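Putative drug/sodium antiporter (Escherichia coli, PDB 4Z3N) probably exports the genotoxin colibactin across the cell membrane as an antiporter of the MATE family. Local coordinates at residues A192-M197 with F218-S223. Sequence-based numbering, arbitrary orientation.
With OLC ((2R)-2,3-dihydroxypropyl (9Z)-octadec-9-enoate), chain E.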
ATOM      1  N   ALA A 192      -0.408  -9.184  16.130  1.00 45.52           N
ATOM      2  CA  ALA A 192       0.679 -10.100  15.805  1.00 41.39           C
ATOM      3  C   ALA A 192       0.909 -11.127  16.909  1.00 41.27           C
ATOM      4  O   ALA A 192       1.266 -12.266  16.621  1.00 40.32           O
ATOM      5  CB  ALA A 192       1.957  -9.324  15.530  1.00 36.06           C
ATOM      6  N   LEU A 193       0.706 -10.718  18.163  1.00 44.15           N
ATOM      7  CA  LEU A 193       0.829 -11.625  19.314  1.00 49.80           C
ATOM      8  C   LEU A 193      -0.273 -12.670  19.299  1.00 48.34           C
ATOM      9  O   LEU A 193      -0.014 -13.868  19.429  1.00 49.04           O
ATOM     10  CB  LEU A 193       0.786 -10.852  20.634  1.00 50.33           C
ATOM     11  CG  LEU A 193       2.064 -10.091  20.974  1.00 62.18           C
ATOM     12  CD1 LEU A 193       1.898  -9.267  22.238  1.00 63.35           C
ATOM     13  CD2 LEU A 193       3.213 -11.073  21.125  1.00 66.67           C
ATOM     14  N   VAL A 194      -1.503 -12.194  19.136  1.00 44.51           N
ATOM     15  CA  VAL A 194      -2.668 -13.049  18.965  1.00 47.56           C
ATOM     16  C   VAL A 194      -2.475 -14.138  17.885  1.00 44.65           C
ATOM     17  O   VAL A 194      -2.765 -15.311  18.107  1.00 43.99           O
ATOM     18  CB  VAL A 194      -3.899 -12.184  18.637  1.00 43.06           C
ATOM     19  CG1 VAL A 194      -5.088 -13.038  18.227  1.00 40.74           C
ATOM     20  CG2 VAL A 194      -4.236 -11.334  19.831  1.00 34.48           C
ATOM     21  N   ASN A 195      -1.968 -13.760  16.724  1.00 40.58           N
ATOM     22  CA  ASN A 195      -1.743 -14.741  15.688  1.00 40.06           C
ATOM     23  C   ASN A 195      -0.651 -15.730  16.098  1.00 41.98           C
ATOM     24  O   ASN A 195      -0.663 -16.898  15.696  1.00 38.48           O
ATOM     25  CB  ASN A 195      -1.388 -14.044  14.376  1.00 37.65           C
ATOM     26  CG  ASN A 195      -1.037 -15.019  13.280  1.00 37.26           C
ATOM     27  OD1 ASN A 195       0.117 -15.113  12.869  1.00 38.90           O
ATOM     28  ND2 ASN A 195      -2.026 -15.763  12.812  1.00 34.70           N
ATOM     29  N   ILE A 196       0.289 -15.256  16.909  1.00 43.00           N
ATOM     30  CA  ILE A 196       1.416 -16.080  17.342  1.00 46.76           C
ATOM     31  C   ILE A 196       0.955 -17.189  18.271  1.00 46.50           C
ATOM     32  O   ILE A 196       1.399 -18.334  18.163  1.00 46.05           O
ATOM     33  CB  ILE A 196       2.494 -15.249  18.063  1.00 47.15           C
ATOM     34  CG1 ILE A 196       3.347 -14.502  17.040  1.00 45.64           C
ATOM     35  CG2 ILE A 196       3.375 -16.157  18.914  1.00 47.88           C
ATOM     36  CD1 ILE A 196       4.031 -13.260  17.603  1.00 44.70           C
ATOM     37  N   MET A 197       0.052 -16.830  19.178  1.00 47.01           N
ATOM     38  CA  MET A 197      -0.487 -17.759  20.151  1.00 46.01           C
ATOM     39  C   MET A 197      -1.580 -18.667  19.583  1.00 44.93           C
ATOM     40  O   MET A 197      -1.677 -19.832  19.960  1.00 47.00           O
ATOM     41  CB  MET A 197      -1.015 -16.979  21.347  1.00 47.95           C
ATOM     42  CG  MET A 197       0.086 -16.315  22.146  1.00 55.51           C
ATOM     43  SD  MET A 197      -0.490 -15.104  23.368  1.00 88.35           S
ATOM     44  CE  MET A 197       1.055 -14.257  23.729  1.00 66.41           C
ATOM     45  N   PHE A 218      -7.291 -14.230  11.077  1.00 36.05           N
ATOM     46  CA  PHE A 218      -8.508 -13.457  11.096  1.00 35.87           C
ATOM     47  C   PHE A 218      -8.931 -12.995  12.520  1.00 38.10           C
ATOM     48  O   PHE A 218      -9.478 -11.896  12.685  1.00 37.50           O
ATOM     49  CB  PHE A 218      -9.622 -14.264  10.423  1.00 32.22           C
ATOM     50  CG  PHE A 218     -10.921 -13.524  10.318  1.00 32.49           C
ATOM     51  CD1 PHE A 218     -10.977 -12.279   9.714  1.00 34.93           C
ATOM     52  CD2 PHE A 218     -12.082 -14.066  10.827  1.00 31.25           C
ATOM     53  CE1 PHE A 218     -12.166 -11.592   9.622  1.00 34.44           C
ATOM     54  CE2 PHE A 218     -13.276 -13.381  10.734  1.00 38.19           C
ATOM     55  CZ  PHE A 218     -13.320 -12.143  10.128  1.00 33.49           C
ATOM     56  N   LEU A 219      -8.693 -13.813  13.542  1.00 36.02           N
ATOM     57  CA  LEU A 219      -9.070 -13.420  14.903  1.00 35.37           C
ATOM     58  C   LEU A 219      -8.067 -12.390  15.393  1.00 39.44           C
ATOM     59  O   LEU A 219      -8.368 -11.560  16.259  1.00 38.21           O
ATOM     60  CB  LEU A 219      -9.130 -14.630  15.852  1.00 35.50           C
ATOM     61  CG  LEU A 219     -10.209 -15.694  15.569  1.00 37.73           C
ATOM     62  CD1 LEU A 219      -9.999 -16.934  16.419  1.00 35.29           C
ATOM     63  CD2 LEU A 219     -11.614 -15.147  15.780  1.00 33.81           C
ATOM     64  N   ALA A 220      -6.866 -12.459  14.823  1.00 41.71           N
ATOM     65  CA  ALA A 220      -5.865 -11.413  14.982  1.00 40.55           C
ATOM     66  C   ALA A 220      -6.402 -10.073  14.475  1.00 37.18           C
ATOM     67  O   ALA A 220      -6.278  -9.059  15.146  1.00 41.83           O
ATOM     68  CB  ALA A 220      -4.578 -11.790  14.242  1.00 38.12           C
ATOM     69  N   GLN A 221      -7.008 -10.071  13.295  1.00 33.91           N
ATOM     70  CA  GLN A 221      -7.488  -8.833  12.714  1.00 39.69           C
ATOM     71  C   GLN A 221      -8.673  -8.275  13.503  1.00 42.75           C
ATOM     72  O   GLN A 221      -8.792  -7.053  13.681  1.00 44.57           O
ATOM     73  CB  GLN A 221      -7.856  -9.035  11.240  1.00 40.72           C
ATOM     74  CG  GLN A 221      -6.662  -8.893  10.278  1.00 41.23           C
ATOM     75  CD  GLN A 221      -6.777  -9.790   9.028  1.00 53.70           C
ATOM     76  OE1 GLN A 221      -5.800  -9.982   8.306  1.00 56.88           O
ATOM     77  NE2 GLN A 221      -7.970 -10.337   8.774  1.00 49.21           N
ATOM     78  N   LEU A 222      -9.541  -9.155  13.987  1.00 38.39           N
ATOM     79  CA  LEU A 222     -10.676  -8.702  14.782  1.00 38.23           C
ATOM     80  C   LEU A 222     -10.226  -8.121  16.125  1.00 41.74           C
ATOM     81  O   LEU A 222     -10.732  -7.089  16.545  1.00 46.84           O
ATOM     82  CB  LEU A 222     -11.671  -9.835  15.001  1.00 38.19           C
ATOM     83  CG  LEU A 222     -12.596 -10.116  13.815  1.00 40.38           C
ATOM     84  CD1 LEU A 222     -13.554 -11.240  14.156  1.00 32.52           C
ATOM     85  CD2 LEU A 222     -13.346  -8.857  13.406  1.00 37.10           C
ATOM     86  N   SER A 223      -9.274  -8.764  16.791  1.00 40.15           N
ATOM     87  CA  SER A 223      -8.768  -8.221  18.050  1.00 42.49           C
ATOM     88  C   SER A 223      -8.186  -6.828  17.840  1.00 43.96           C
ATOM     89  O   SER A 223      -8.312  -5.961  18.710  1.00 46.45           O
ATOM     90  CB  SER A 223      -7.725  -9.149  18.689  1.00 39.69           C
ATOM     91  OG  SER A 223      -6.942  -9.816  17.724  1.00 44.72           O
TER
HETATM   92  C9  OLC E 504      -4.473 -11.664   5.584  1.00 45.17           C
HETATM   93  C8  OLC E 504      -3.815 -11.637   6.956  1.00 48.52           C
HETATM   94  C7  OLC E 504      -2.804 -10.507   7.043  1.00 49.00           C
HETATM   95  C6  OLC E 504      -2.738  -9.966   8.456  1.00 45.51           C
HETATM   96  C5  OLC E 504      -2.799  -8.448   8.418  1.00 55.44           C
HETATM   97  C4  OLC E 504      -3.786  -7.902   9.430  1.00 44.36           C
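V194 points toward helix 209-232, and with CG1 anti to the backbone N (chi1 171°) and CG2 beside that N both methyls reach it. N195 also has its CG anti to the backbone N, and it meets segment 218-223 through CB alone. In S223 the OG lies between the backbone N and the carbonyl carbon (chi1 34°). There S223 OG is 2.7 Å from L219 O and 2.8 Å from A220 O, both on its own helix. V194 CG1 packs on the backbone of A220, 3.7 Å from A220 CA. V194 CG2 lies 3.8 Å from S223 OG, so the valine methyl meets a hydroxyl that faces carbonyls of its own helix. Beside it, N195 CB meets A220 CB at 3.9 Å. No hydrogen bond links the two segments. With the small A220 at the crossing, the segment axes come within 8.0 Å, at 150° between directions, a near-antiparallel packing of two successive predicted transmembrane helices. Q221 points away from helix 181-204, and its side chain lies along the acyl chain of a bound OLC. N195 reaches A52 and D53, and A220 reaches Y49, all on helix 28-56. F218, Q221 and L222 rest on helix 162-177.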